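Local coordinates for major pollen allergen Pla l 1 (Plantago lanceolata, PDB 4Z8W), which is a secreted plantain pollen allergen of the Ole e 1-like family that binds zinc and whose biological role is not established, at residues A[49-54]-A[69-74]; A[76-81]-A[87-92]; A[36-41]-A[61-66]; A[15-20]-A[81-86]; A[31-36]-A[120-125]. All coordinates share one frame; numbering follows the deposited sequence. Where two conformers were deposited one is given.

In the fold
All five contacts belong to one all-beta chain built from two sheets. Contact 3 sets strand 37-42 of one sheet against strand 62-68 of the other. Contact 1 lies about 13 Å from it, centre to centre, at the end where D45 and D73 hold the zinc ion. Contacts 4 and 5 are at the other end, with centres about 3 Å apart and about 26 and 24 Å from contact 1. Contact 2, about 9 Å from each of them, links strand 74-80 to the following loop. Along the chain, contacts 1 and 3 interleave, both inside the long loops closed by contacts 4 and 5. Contacts 4 and 5 thus tie later segments to early strands away from that ion.

Contact 1: A[49-54]-A[69-74]; sequences VIYSIG and GYHEDC. With ZN (zinc ion), chain B.
NE2 of H71 is hydrogen-bonded to the carbonyl O of V68, and the same imidazole lies on the ring of Y51. Its ND1 pairs with OD2 of D44. Bonds at both nitrogens fix ring rotation, and with an acceptor at each nitrogen, one of them a carboxylate, the imidazole may well be protonated. The two rings form a face-to-face stack with centroids 3.9 Å apart and planes 22° from parallel. CE1 of H71 sits over the middle of the phenol ring, 3.4 Å from Y51 CG. On the facing side of the stack, Y51 CD2 lies over the H71 ring nearer its rim. Y51 has CG anti to the backbone N (chi1 176°), which carries the ring across to the loop. I50 and Y51 form a classic beta bulge opposite C42, at the start of strand 51-56. At the far end of the phenol, OH bonds to the backbone N of V68. Two residues past H71, D73 OD1 binds the zinc ion at 2.0 Å, while D73 OD2 stands back at 2.7 Å, at best a weak ligand. D45 OD1 also binds this ion, and the C74-C42 disulfide joins the start of strand 74-80 to the end of strand 37-42.

Contact 2: A[76-81]-A[87-92]; sequences IKLVKS and SEIPKL
S81 and S87 make the tight part of this contact: CB of S81 is 3.7 Å from CB of S87. CB of S81 also lies 3.8 Å from S87 CA, so this is a carbon contact close to both backbones. The chain has turned back here, and the two CA atoms are 5.3 Å apart. Further along, the packing is looser. CD1 of I89 reaches across to L78, 4.1 Å from L78 CB and 4.0 Å from L78 O. The extended chain of I89, with CG1 anti to the carbonyl carbon (chi1 -62°), brings this methyl to the strand. It touches V79 O as well, at 4.2 Å. V79 and K80 form a classic beta bulge opposite Q37, close to the end of strand 74-80. L78 is buried, packing on L120 and F122, and I89 also rests on F122. This looser end faces the interior, whereas the tight serine pair lies at the surface. S87 is exposed, with OG in a weak bond to P84 O. E88, an experimentally assigned zinc ligand that does not hold the ion modelled here, turns away from the strand, and its OE1 forms a salt bridge with R123 NE.

Contact 3: A[36-41]-A[61-66]; sequences AQVQLD and GVYRLP
V38 drives its CG2 methyl onto one face of the Y63 ring. The methyl is 3.9 Å from the ring centroid and 21° off the normal, a CH-pi contact. It is shifted toward the rim, with Y63 CG its nearest atom at 3.6 Å. CG1 of V38 hangs over the same side, out past the CD2-CE2 rim, 3.8 Å from Y63 CD2, so both branches of the valine bear on the phenol. The Y63 side chain crosses V38 at about a right angle. Its CG stands between the backbone N and the carbonyl carbon (chi1 50°), which turns a face to the valine. The next bump is L65, whose two methyls part between two neighbours. CD1 of L65 rests on L40 CB at 3.7 Å, and CD2 touches V38 CG2 more loosely at 4.2 Å. V38 CG2 thus sits in the notch between Y63 and L65. All four side chains are buried. The far side of strand 37-41 is polar, where Q39 NE2 bonds to D41 OD1 at 2.8 Å, on the syn lone pair of that oxygen. Strands 37-41 and 62-66 run at 34° to each other with axes 8.9 Å apart, the packing of two sheets face to face. Around them, I53 of strand 51-56 packs on L40 and L65, I76 and V117 meet Y63, and V15 of strand 8-18 meets V38.

Contact 4: A[15-20]-A[81-86]; sequences VYCNVC and SSRPDC
The guanidinium of R83 lies over the disulfide between C17 and C86. C17 SG is 3.7 Å above the guanidinium plane, toward its rim, and C86 CB approaches the same face. NH1 of R83 is 3.6 Å from C17 CB. The carboxylate of D85 comes to an edge of the guanidinium, in its plane. R83 NH2 gives D85 OD2 a nearly straight bond of 2.7 Å (177°), part of a salt bridge. That donor meets the syn side of the carboxylate but stands 31° out of its plane. A second bond, from R83 NE to D85 OD1, is weak. R83 NH1 has its own acid, E31. D85 and E31 together probably fix how the guanidinium lies over the sulfur, and a bend at chi3 brings the arginine chain round to it.

The disulfide itself is 2.0 Å from C17 SG to C86 SG, with a torsion of 108° about the S-S bond. The loop is also braced from within. S81 OG donates to C86 O at 2.7 Å and accepts from R83 N at 3.0 Å, the latter an ST turn. R83 to C86 is a type I turn, closed by C86 N to R83 O at 2.8 Å. On the strand side, N18 OD1 accepts from C20 N in an Asx turn, just before the C20-C131 disulfide. The C17-C86 bridge ties the end of strand 8-18 to the loop after strand 74-80, one of three disulfides in this Ole e 1-like fold.

Contact 5: A[31-36]-A[120-125]; sequences ERMAGA and LSFRAK
M33 meets F122 through sulfur and methyl together. SD is 3.7 Å from F122 CD2, and M33 CE is 3.8 Å from that same carbon. The sulfur approaches obliquely, 4.9 Å from the ring centroid and 62° off its normal. M33 is extended as far as SD, and the bend at chi3 (-58°) lays CE beside the near part of the ring, close to F122 CB. The two side chains cross at about a right angle.

A second apolar contact comes from A36. Its CB lies at the edge of the ring, near the plane, 4.1 Å from F122 CE2. L78, I89 and V15 also pack on F122, and all three residues that touch across this contact are buried.

Backbone bonding explains how the segments are placed. E31 and M33 pair with C17 and V15 of strand 8-18, while Y16 pairs with L120 and F122. Alternate residues of that strand thus bond to opposite sides, and M33 reaches past it to F122. The M33-F122 pair is a Met-aromatic contact spanning strand 8-18 in the mixed sheet, near E88, an experimentally assigned zinc ligand that does not hold the ion modelled here.

Contact 1: A[49-54]-A[69-74]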
# COMPACT_ATOMS: atom_id res chain seq x y z
N VAL A 49 -13.93 -9.20 -5.45
CA VAL A 49 -12.74 -9.66 -4.71
C VAL A 49 -12.88 -11.11 -4.32
O VAL A 49 -13.84 -11.49 -3.66
CB VAL A 49 -12.40 -8.76 -3.47
CG1 VAL A 49 -11.27 -9.34 -2.59
CG2 VAL A 49 -12.06 -7.34 -3.93
N ILE A 50 -11.94 -11.97 -4.69
CA ILE A 50 -12.08 -13.35 -4.24
C ILE A 50 -10.88 -13.90 -3.54
O ILE A 50 -10.92 -15.02 -3.11
CB ILE A 50 -12.61 -14.30 -5.33
CG1 ILE A 50 -11.67 -14.37 -6.52
CG2 ILE A 50 -14.01 -13.88 -5.78
CD1 ILE A 50 -12.10 -15.42 -7.52
N TYR A 51 -9.81 -13.11 -3.42
CA TYR A 51 -8.63 -13.53 -2.64
C TYR A 51 -8.14 -12.27 -1.99
O TYR A 51 -7.95 -11.24 -2.70
CB TYR A 51 -7.55 -14.14 -3.51
CG TYR A 51 -6.27 -14.53 -2.82
CD1 TYR A 51 -6.15 -15.75 -2.21
CD2 TYR A 51 -5.14 -13.67 -2.82
CE1 TYR A 51 -4.98 -16.17 -1.59
CE2 TYR A 51 -3.96 -14.06 -2.16
CZ TYR A 51 -3.90 -15.32 -1.54
OH TYR A 51 -2.74 -15.78 -0.90
N SER A 52 -7.96 -12.33 -0.67
CA SER A 52 -7.61 -11.17 0.15
C SER A 52 -6.64 -11.58 1.22
O SER A 52 -6.78 -12.67 1.74
CB SER A 52 -8.84 -10.63 0.87
OG SER A 52 -9.52 -9.74 0.04
N ILE A 53 -5.66 -10.74 1.52
CA ILE A 53 -4.72 -10.98 2.63
C ILE A 53 -4.29 -9.64 3.28
O ILE A 53 -4.03 -8.66 2.57
CB ILE A 53 -3.55 -11.86 2.26
CG1 ILE A 53 -2.39 -11.64 3.23
CG2 ILE A 53 -3.14 -11.68 0.84
CD1 ILE A 53 -1.07 -11.92 2.62
N GLY A 54 -4.26 -9.62 4.62
CA GLY A 54 -3.98 -8.43 5.43
C GLY A 54 -2.66 -8.58 6.15
O GLY A 54 -2.18 -9.68 6.27
N GLY A 69 -0.09 -18.89 -4.67
CA GLY A 69 -0.73 -19.07 -5.99
C GLY A 69 -0.48 -17.83 -6.85
O GLY A 69 -0.05 -16.78 -6.32
N TYR A 70 -0.72 -17.94 -8.16
CA TYR A 70 -0.62 -16.76 -9.03
C TYR A 70 -1.97 -16.04 -8.96
O TYR A 70 -3.00 -16.67 -8.65
CB TYR A 70 -0.26 -17.14 -10.49
CG TYR A 70 1.09 -17.81 -10.64
CD1 TYR A 70 2.26 -17.07 -10.76
CD2 TYR A 70 1.18 -19.23 -10.71
CE1 TYR A 70 3.50 -17.72 -10.94
CE2 TYR A 70 2.39 -19.89 -10.89
CZ TYR A 70 3.53 -19.13 -11.00
OH TYR A 70 4.72 -19.76 -11.18
N HIS A 71 -2.00 -14.72 -9.24
CA HIS A 71 -3.31 -14.02 -9.21
C HIS A 71 -3.33 -12.94 -10.22
O HIS A 71 -2.29 -12.57 -10.76
CB HIS A 71 -3.67 -13.46 -7.80
CG HIS A 71 -3.71 -14.49 -6.71
ND1 HIS A 71 -4.87 -15.14 -6.32
CD2 HIS A 71 -2.71 -15.02 -5.96
CE1 HIS A 71 -4.58 -16.02 -5.37
NE2 HIS A 71 -3.28 -15.98 -5.15
N GLU A 72 -4.54 -12.46 -10.51
CA GLU A 72 -4.75 -11.31 -11.42
C GLU A 72 -5.61 -10.30 -10.70
O GLU A 72 -6.33 -10.66 -9.70
CB GLU A 72 -5.46 -11.76 -12.77
CG GLU A 72 -4.69 -12.80 -13.63
CD GLU A 72 -3.34 -12.32 -14.26
OE1 GLU A 72 -3.00 -11.13 -14.12
OE2 GLU A 72 -2.62 -13.13 -14.92
N ASP A 73 -5.50 -9.05 -11.15
CA ASP A 73 -6.34 -7.93 -10.72
C ASP A 73 -6.12 -7.76 -9.24
O ASP A 73 -7.07 -7.74 -8.46
CB ASP A 73 -7.84 -8.11 -11.03
CG ASP A 73 -8.09 -8.61 -12.43
OD1 ASP A 73 -7.48 -8.10 -13.36
OD2 ASP A 73 -8.92 -9.51 -12.62
N CYS A 74 -4.85 -7.59 -8.87
CA CYS A 74 -4.47 -7.45 -7.47
C CYS A 74 -4.05 -6.04 -7.13
O CYS A 74 -3.25 -5.42 -7.89
CB CYS A 74 -3.28 -8.37 -7.21
SG CYS A 74 -3.66 -10.10 -7.46
ZN ZN B . -8.11 -8.91 -15.10

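Contact 2: A[76-81]-A[87-92]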
# COMPACT_ATOMS: atom_id res chain seq x y z
N ILE A 76 -3.04 -3.31 -3.51
CA ILE A 76 -2.85 -3.08 -2.08
C ILE A 76 -3.51 -1.75 -1.68
O ILE A 76 -3.22 -0.68 -2.27
CB ILE A 76 -1.39 -3.14 -1.62
CG1 ILE A 76 -0.80 -4.53 -1.82
CG2 ILE A 76 -1.30 -2.92 -0.09
CD1 ILE A 76 -0.37 -4.79 -3.24
N LYS A 77 -4.39 -1.81 -0.65
CA LYS A 77 -4.98 -0.56 -0.09
C LYS A 77 -4.61 -0.32 1.38
O LYS A 77 -4.36 -1.28 2.11
CB LYS A 77 -6.52 -0.51 -0.31
CG LYS A 77 -7.34 -1.55 0.49
CD LYS A 77 -8.83 -1.44 0.04
CE LYS A 77 -9.72 -2.50 0.69
NZ LYS A 77 -9.35 -2.71 2.12
N LEU A 78 -4.52 0.95 1.79
CA LEU A 78 -4.34 1.27 3.22
C LEU A 78 -5.69 0.95 3.89
O LEU A 78 -6.72 1.08 3.27
CB LEU A 78 -4.12 2.76 3.41
CG LEU A 78 -2.82 3.31 2.82
CD1 LEU A 78 -2.73 4.83 3.03
CD2 LEU A 78 -1.63 2.56 3.40
N VAL A 79 -5.67 0.46 5.12
CA VAL A 79 -6.99 0.29 5.82
C VAL A 79 -6.93 1.10 7.13
O VAL A 79 -7.75 2.03 7.32
CB VAL A 79 -7.26 -1.19 6.20
CG1 VAL A 79 -8.64 -1.30 6.89
CG2 VAL A 79 -7.07 -2.14 5.00
N LYS A 80 -5.99 0.78 8.01
CA LYS A 80 -5.86 1.51 9.27
C LYS A 80 -4.49 2.11 9.57
O LYS A 80 -3.42 1.45 9.52
CB LYS A 80 -6.15 0.60 10.50
CG LYS A 80 -7.51 -0.12 10.53
CD LYS A 80 -8.72 0.85 10.50
CE LYS A 80 -9.97 0.12 11.06
NZ LYS A 80 -11.18 1.01 10.82
N SER A 81 -4.54 3.34 10.07
CA SER A 81 -3.36 4.03 10.57
C SER A 81 -3.10 3.71 12.06
O SER A 81 -4.07 3.57 12.85
CB SER A 81 -3.59 5.55 10.38
OG SER A 81 -2.47 6.25 10.94
N SER A 87 -4.12 9.97 9.70
CA SER A 87 -5.02 8.89 9.29
C SER A 87 -5.89 9.24 8.09
O SER A 87 -6.75 8.42 7.74
CB SER A 87 -5.92 8.46 10.44
OG SER A 87 -6.61 9.57 11.07
N GLU A 88 -5.69 10.39 7.42
CA GLU A 88 -6.47 10.59 6.18
C GLU A 88 -5.95 9.64 5.17
O GLU A 88 -4.74 9.43 5.15
CB GLU A 88 -6.33 11.98 5.50
CG GLU A 88 -6.89 13.08 6.32
CD GLU A 88 -6.84 14.41 5.61
OE1 GLU A 88 -6.08 14.58 4.61
OE2 GLU A 88 -7.54 15.31 6.13
N ILE A 89 -6.85 9.20 4.29
CA ILE A 89 -6.53 8.52 3.05
C ILE A 89 -6.94 9.50 1.94
O ILE A 89 -8.12 9.69 1.60
CB ILE A 89 -7.28 7.16 2.92
CG1 ILE A 89 -6.83 6.23 4.05
CG2 ILE A 89 -7.03 6.57 1.51
CD1 ILE A 89 -7.52 4.85 4.21
N PRO A 90 -5.94 10.15 1.35
CA PRO A 90 -6.13 11.22 0.39
C PRO A 90 -6.75 10.64 -0.90
O PRO A 90 -6.14 9.78 -1.51
CB PRO A 90 -4.69 11.72 0.16
CG PRO A 90 -3.81 10.53 0.48
CD PRO A 90 -4.52 9.90 1.67
N LYS A 91 -7.97 11.04 -1.28
CA LYS A 91 -8.46 10.70 -2.62
C LYS A 91 -7.69 11.48 -3.70
O LYS A 91 -7.36 12.64 -3.49
CB LYS A 91 -9.93 11.00 -2.76
CG LYS A 91 -10.79 9.82 -2.34
CD LYS A 91 -12.26 10.14 -2.41
CE LYS A 91 -13.02 9.35 -1.34
NZ LYS A 91 -12.75 9.89 0.02
N LEU A 92 -7.43 10.85 -4.83
CA LEU A 92 -6.86 11.50 -6.01
C LEU A 92 -7.83 12.51 -6.67
O LEU A 92 -9.05 12.32 -6.62
CB LEU A 92 -6.48 10.42 -7.03
CG LEU A 92 -5.41 9.42 -6.60
CD1 LEU A 92 -5.25 8.33 -7.65
CD2 LEU A 92 -4.09 10.16 -6.31

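Contact 3: A[36-41]-A[61-66]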
# COMPACT_ATOMS: atom_id res chain seq x y z
N ALA A 36 0.97 0.20 10.64
CA ALA A 36 -0.13 0.48 9.74
C ALA A 36 -0.67 -0.86 9.28
O ALA A 36 0.06 -1.81 9.16
CB ALA A 36 0.33 1.30 8.50
N GLN A 37 -1.97 -0.89 8.95
CA GLN A 37 -2.55 -2.08 8.41
C GLN A 37 -2.93 -1.84 6.95
O GLN A 37 -3.61 -0.86 6.63
CB GLN A 37 -3.78 -2.49 9.23
CG GLN A 37 -3.44 -2.88 10.70
CD GLN A 37 -4.68 -2.91 11.62
OE1 GLN A 37 -5.83 -3.18 11.18
NE2 GLN A 37 -4.46 -2.57 12.87
N VAL A 38 -2.56 -2.82 6.10
CA VAL A 38 -2.79 -2.79 4.66
C VAL A 38 -3.55 -4.07 4.25
O VAL A 38 -3.67 -5.03 5.02
CB VAL A 38 -1.46 -2.63 3.87
CG1 VAL A 38 -0.64 -1.40 4.32
CG2 VAL A 38 -0.58 -3.86 4.06
N GLN A 39 -4.13 -4.08 3.06
CA GLN A 39 -4.78 -5.28 2.60
C GLN A 39 -4.58 -5.44 1.09
O GLN A 39 -4.82 -4.48 0.32
CB GLN A 39 -6.28 -5.18 2.91
CG GLN A 39 -7.09 -6.40 2.50
CD GLN A 39 -8.47 -6.35 3.11
OE1 GLN A 39 -8.60 -6.16 4.34
NE2 GLN A 39 -9.51 -6.44 2.27
N LEU A 40 -4.10 -6.62 0.73
CA LEU A 40 -4.09 -7.16 -0.68
C LEU A 40 -5.44 -7.77 -1.08
O LEU A 40 -5.98 -8.63 -0.36
CB LEU A 40 -2.93 -8.16 -0.87
CG LEU A 40 -3.03 -8.94 -2.23
CD1 LEU A 40 -2.76 -8.00 -3.42
CD2 LEU A 40 -2.15 -10.19 -2.33
N ASP A 41 -6.06 -7.29 -2.16
CA ASP A 41 -7.30 -7.82 -2.71
C ASP A 41 -7.11 -8.11 -4.17
O ASP A 41 -6.62 -7.22 -4.92
CB ASP A 41 -8.45 -6.80 -2.59
CG ASP A 41 -8.79 -6.47 -1.11
OD1 ASP A 41 -8.98 -7.40 -0.33
OD2 ASP A 41 -8.77 -5.29 -0.73
N GLY A 61 8.40 0.75 8.41
CA GLY A 61 7.14 1.02 7.65
C GLY A 61 6.97 0.07 6.45
O GLY A 61 6.33 0.43 5.45
N VAL A 62 7.51 -1.15 6.54
CA VAL A 62 7.50 -2.14 5.40
C VAL A 62 6.56 -3.25 5.71
O VAL A 62 6.60 -3.82 6.81
CB VAL A 62 8.90 -2.76 5.16
CG1 VAL A 62 8.91 -3.73 3.97
CG2 VAL A 62 9.94 -1.66 4.91
N TYR A 63 5.65 -3.60 4.77
CA TYR A 63 4.83 -4.77 5.03
C TYR A 63 5.37 -5.89 4.09
O TYR A 63 6.06 -5.62 3.12
CB TYR A 63 3.31 -4.56 4.77
CG TYR A 63 3.00 -3.91 3.37
CD1 TYR A 63 2.92 -4.70 2.18
CD2 TYR A 63 2.81 -2.54 3.28
CE1 TYR A 63 2.63 -4.10 0.96
CE2 TYR A 63 2.52 -1.91 2.02
CZ TYR A 63 2.44 -2.69 0.90
OH TYR A 63 2.15 -2.12 -0.31
N ARG A 64 4.98 -7.14 4.32
CA ARG A 64 5.48 -8.24 3.46
C ARG A 64 4.43 -9.30 3.58
O ARG A 64 4.28 -10.01 4.60
CB ARG A 64 6.88 -8.68 3.91
CG ARG A 64 7.44 -9.90 3.25
CD ARG A 64 8.85 -10.15 3.76
NE ARG A 64 9.35 -11.43 3.31
CZ ARG A 64 10.09 -11.58 2.21
NH1 ARG A 64 10.41 -10.51 1.45
NH2 ARG A 64 10.50 -12.79 1.85
N LEU A 65 3.58 -9.34 2.56
CA LEU A 65 2.43 -10.20 2.61
C LEU A 65 2.72 -11.50 1.89
O LEU A 65 3.18 -11.48 0.72
CB LEU A 65 1.24 -9.50 1.99
CG LEU A 65 0.93 -8.05 2.39
CD1 LEU A 65 -0.15 -7.50 1.43
CD2 LEU A 65 0.47 -7.90 3.84
N PRO A 66 2.49 -12.65 2.57
CA PRO A 66 2.82 -13.97 1.93
C PRO A 66 1.61 -14.38 1.10
O PRO A 66 0.51 -14.36 1.59
CB PRO A 66 3.00 -14.92 3.16
CG PRO A 66 2.26 -14.26 4.28
CD PRO A 66 1.83 -12.85 3.88

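Contact 4: A[15-20]-A[81-86]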
# COMPACT_ATOMS: atom_id res chain seq x y z
N VAL A 15 4.71 2.06 3.94
CA VAL A 15 3.66 3.02 4.25
C VAL A 15 4.33 4.20 4.99
O VAL A 15 5.13 3.97 5.91
CB VAL A 15 2.56 2.36 5.14
CG1 VAL A 15 1.50 3.38 5.62
CG2 VAL A 15 1.88 1.25 4.34
N TYR A 16 3.99 5.42 4.61
CA TYR A 16 4.46 6.61 5.28
C TYR A 16 3.30 7.47 5.89
O TYR A 16 2.13 7.35 5.48
CB TYR A 16 5.19 7.53 4.25
CG TYR A 16 6.48 6.98 3.70
CD1 TYR A 16 6.48 5.99 2.69
CD2 TYR A 16 7.69 7.41 4.20
CE1 TYR A 16 7.66 5.49 2.18
CE2 TYR A 16 8.88 6.89 3.69
CZ TYR A 16 8.85 5.91 2.70
OH TYR A 16 10.04 5.39 2.18
N CYS A 17 3.67 8.44 6.71
CA CYS A 17 2.81 9.60 7.05
C CYS A 17 3.37 10.77 6.15
O CYS A 17 4.51 11.12 6.23
CB CYS A 17 2.99 9.99 8.55
SG CYS A 17 2.03 11.51 8.95
N ASN A 18 2.51 11.33 5.29
CA ASN A 18 2.82 12.59 4.59
C ASN A 18 2.43 13.69 5.61
O ASN A 18 1.26 13.85 5.92
CB ASN A 18 2.01 12.64 3.30
CG ASN A 18 1.90 14.07 2.72
OD1 ASN A 18 2.83 14.88 2.92
ND2 ASN A 18 0.81 14.36 2.00
N VAL A 19 3.41 14.48 6.06
CA VAL A 19 3.17 15.54 7.03
C VAL A 19 2.67 16.87 6.41
O VAL A 19 2.50 17.89 7.10
CB VAL A 19 4.40 15.73 7.91
CG1 VAL A 19 4.87 14.36 8.48
CG2 VAL A 19 5.59 16.33 7.11
N CYS A 20 2.42 16.86 5.10
CA CYS A 20 1.86 18.06 4.41
C CYS A 20 0.46 17.82 4.04
O CYS A 20 0.14 17.26 2.95
CB CYS A 20 2.67 18.44 3.14
SG CYS A 20 4.45 18.55 3.42
N SER A 81 -4.54 3.34 10.07
CA SER A 81 -3.36 4.03 10.57
C SER A 81 -3.10 3.71 12.06
O SER A 81 -4.07 3.57 12.85
CB SER A 81 -3.59 5.55 10.38
OG SER A 81 -2.47 6.25 10.94
N SER A 82 -1.83 3.64 12.45
CA SER A 82 -1.52 3.61 13.88
C SER A 82 -1.28 5.01 14.49
O SER A 82 -0.90 5.09 15.65
CB SER A 82 -0.26 2.82 14.11
OG SER A 82 0.72 3.45 13.34
N ARG A 83 -1.50 6.09 13.74
CA ARG A 83 -1.27 7.46 14.24
C ARG A 83 -2.51 8.25 14.09
O ARG A 83 -2.92 8.58 12.97
CB ARG A 83 -0.16 8.16 13.50
CG ARG A 83 1.19 7.67 13.90
CD ARG A 83 2.20 8.38 13.03
NE ARG A 83 2.15 9.82 13.24
CZ ARG A 83 3.02 10.69 12.73
NH1 ARG A 83 4.07 10.29 11.97
NH2 ARG A 83 2.87 11.96 12.99
N PRO A 84 -3.16 8.57 15.23
CA PRO A 84 -4.47 9.23 15.06
C PRO A 84 -4.27 10.64 14.45
O PRO A 84 -5.14 11.11 13.72
CB PRO A 84 -5.04 9.28 16.50
CG PRO A 84 -4.08 8.44 17.36
CD PRO A 84 -2.74 8.52 16.66
N ASP A 85 -3.11 11.24 14.64
CA ASP A 85 -2.79 12.50 13.96
C ASP A 85 -2.44 12.34 12.44
O ASP A 85 -2.16 13.31 11.75
CB ASP A 85 -1.60 13.13 14.70
CG ASP A 85 -0.39 12.25 14.65
OD1 ASP A 85 -0.58 11.04 14.79
OD2 ASP A 85 0.75 12.76 14.50
N CYS A 86 -2.42 11.12 11.93
CA CYS A 86 -2.02 10.95 10.53
C CYS A 86 -2.82 9.76 9.97
O CYS A 86 -2.24 8.68 9.76
CB CYS A 86 -0.51 10.77 10.47
SG CYS A 86 0.12 10.87 8.73

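Contact 5: A[31-36]-A[120-125]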
# COMPACT_ATOMS: atom_id res chain seq x y z
N GLU A 31 7.40 10.39 6.83
CA GLU A 31 7.88 9.51 7.94
C GLU A 31 7.34 8.10 7.80
O GLU A 31 6.14 7.94 7.74
CB GLU A 31 7.32 10.08 9.28
CG GLU A 31 7.82 11.50 9.53
CD GLU A 31 7.27 12.17 10.79
OE1 GLU A 31 6.52 11.55 11.59
OE2 GLU A 31 7.59 13.36 10.95
N ARG A 32 8.22 7.12 7.74
CA ARG A 32 7.87 5.69 7.78
C ARG A 32 6.92 5.39 8.94
O ARG A 32 7.17 5.82 10.04
CB ARG A 32 9.16 4.87 7.92
CG ARG A 32 10.08 4.93 6.68
CD ARG A 32 11.52 4.40 6.85
NE ARG A 32 12.22 4.39 5.55
CZ ARG A 32 12.14 3.40 4.63
NH1 ARG A 32 11.43 2.30 4.86
NH2 ARG A 32 12.79 3.52 3.46
N MET A 33 5.82 4.68 8.70
CA MET A 33 4.84 4.38 9.76
C MET A 33 4.82 2.86 10.11
O MET A 33 4.42 2.02 9.27
CB MET A 33 3.41 4.80 9.33
CG MET A 33 2.32 4.49 10.35
SD MET A 33 0.66 4.89 9.87
CE MET A 33 0.85 6.65 9.54
N ALA A 34 5.19 2.52 11.35
CA ALA A 34 5.01 1.20 11.95
C ALA A 34 3.60 0.97 12.41
O ALA A 34 2.94 1.87 12.94
CB ALA A 34 5.99 1.02 13.14
N GLY A 35 3.12 -0.25 12.21
CA GLY A 35 1.81 -0.63 12.78
C GLY A 35 0.69 -0.33 11.86
O GLY A 35 -0.46 -0.50 12.25
N ALA A 36 0.97 0.20 10.64
CA ALA A 36 -0.13 0.48 9.74
C ALA A 36 -0.67 -0.86 9.28
O ALA A 36 0.06 -1.81 9.16
CB ALA A 36 0.33 1.30 8.50
N LEU A 120 2.62 3.90 -0.22
CA LEU A 120 1.35 4.56 0.08
C LEU A 120 1.57 5.45 1.30
O LEU A 120 2.46 5.20 2.10
CB LEU A 120 0.28 3.51 0.45
CG LEU A 120 -0.16 2.60 -0.70
CD1 LEU A 120 -0.69 1.26 -0.16
CD2 LEU A 120 -1.14 3.34 -1.58
N SER A 121 0.74 6.47 1.45
CA SER A 121 0.81 7.29 2.64
C SER A 121 -0.59 7.61 3.24
O SER A 121 -1.55 7.87 2.53
CB SER A 121 1.60 8.62 2.33
OG SER A 121 0.89 9.35 1.30
N PHE A 122 -0.66 7.62 4.55
CA PHE A 122 -1.68 8.39 5.23
C PHE A 122 -1.22 9.87 5.32
O PHE A 122 -0.05 10.19 5.18
CB PHE A 122 -1.80 7.84 6.66
CG PHE A 122 -2.46 6.49 6.75
CD1 PHE A 122 -3.83 6.36 6.49
CD2 PHE A 122 -1.72 5.33 7.01
CE1 PHE A 122 -4.47 5.11 6.51
CE2 PHE A 122 -2.36 4.08 7.10
CZ PHE A 122 -3.73 3.98 6.88
N ARG A 123 -2.15 10.77 5.65
CA ARG A 123 -1.85 12.20 5.60
C ARG A 123 -2.27 12.91 6.89
O ARG A 123 -3.28 12.60 7.43
CB ARG A 123 -2.45 12.81 4.33
CG ARG A 123 -2.11 14.33 4.20
CD ARG A 123 -2.65 14.84 2.86
NE ARG A 123 -4.08 14.82 2.77
CZ ARG A 123 -4.75 15.20 1.68
NH1 ARG A 123 -4.09 15.54 0.56
NH2 ARG A 123 -6.05 15.21 1.70
N ALA A 124 -1.39 13.78 7.40
CA ALA A 124 -1.66 14.58 8.53
C ALA A 124 -2.75 15.64 8.26
O ALA A 124 -3.09 15.94 7.11
CB ALA A 124 -0.36 15.20 9.08
N LYS A 125 -3.25 16.23 9.33
CA LYS A 125 -4.27 17.25 9.27
C LYS A 125 -3.62 18.62 9.14
O LYS A 125 -4.31 19.58 8.90
CB LYS A 125 -5.07 17.25 10.59
CG LYS A 125 -5.42 15.85 11.09
CD LYS A 125 -6.43 15.88 12.23
CE LYS A 125 -7.81 15.79 11.66
NZ LYS A 125 -8.73 15.55 12.79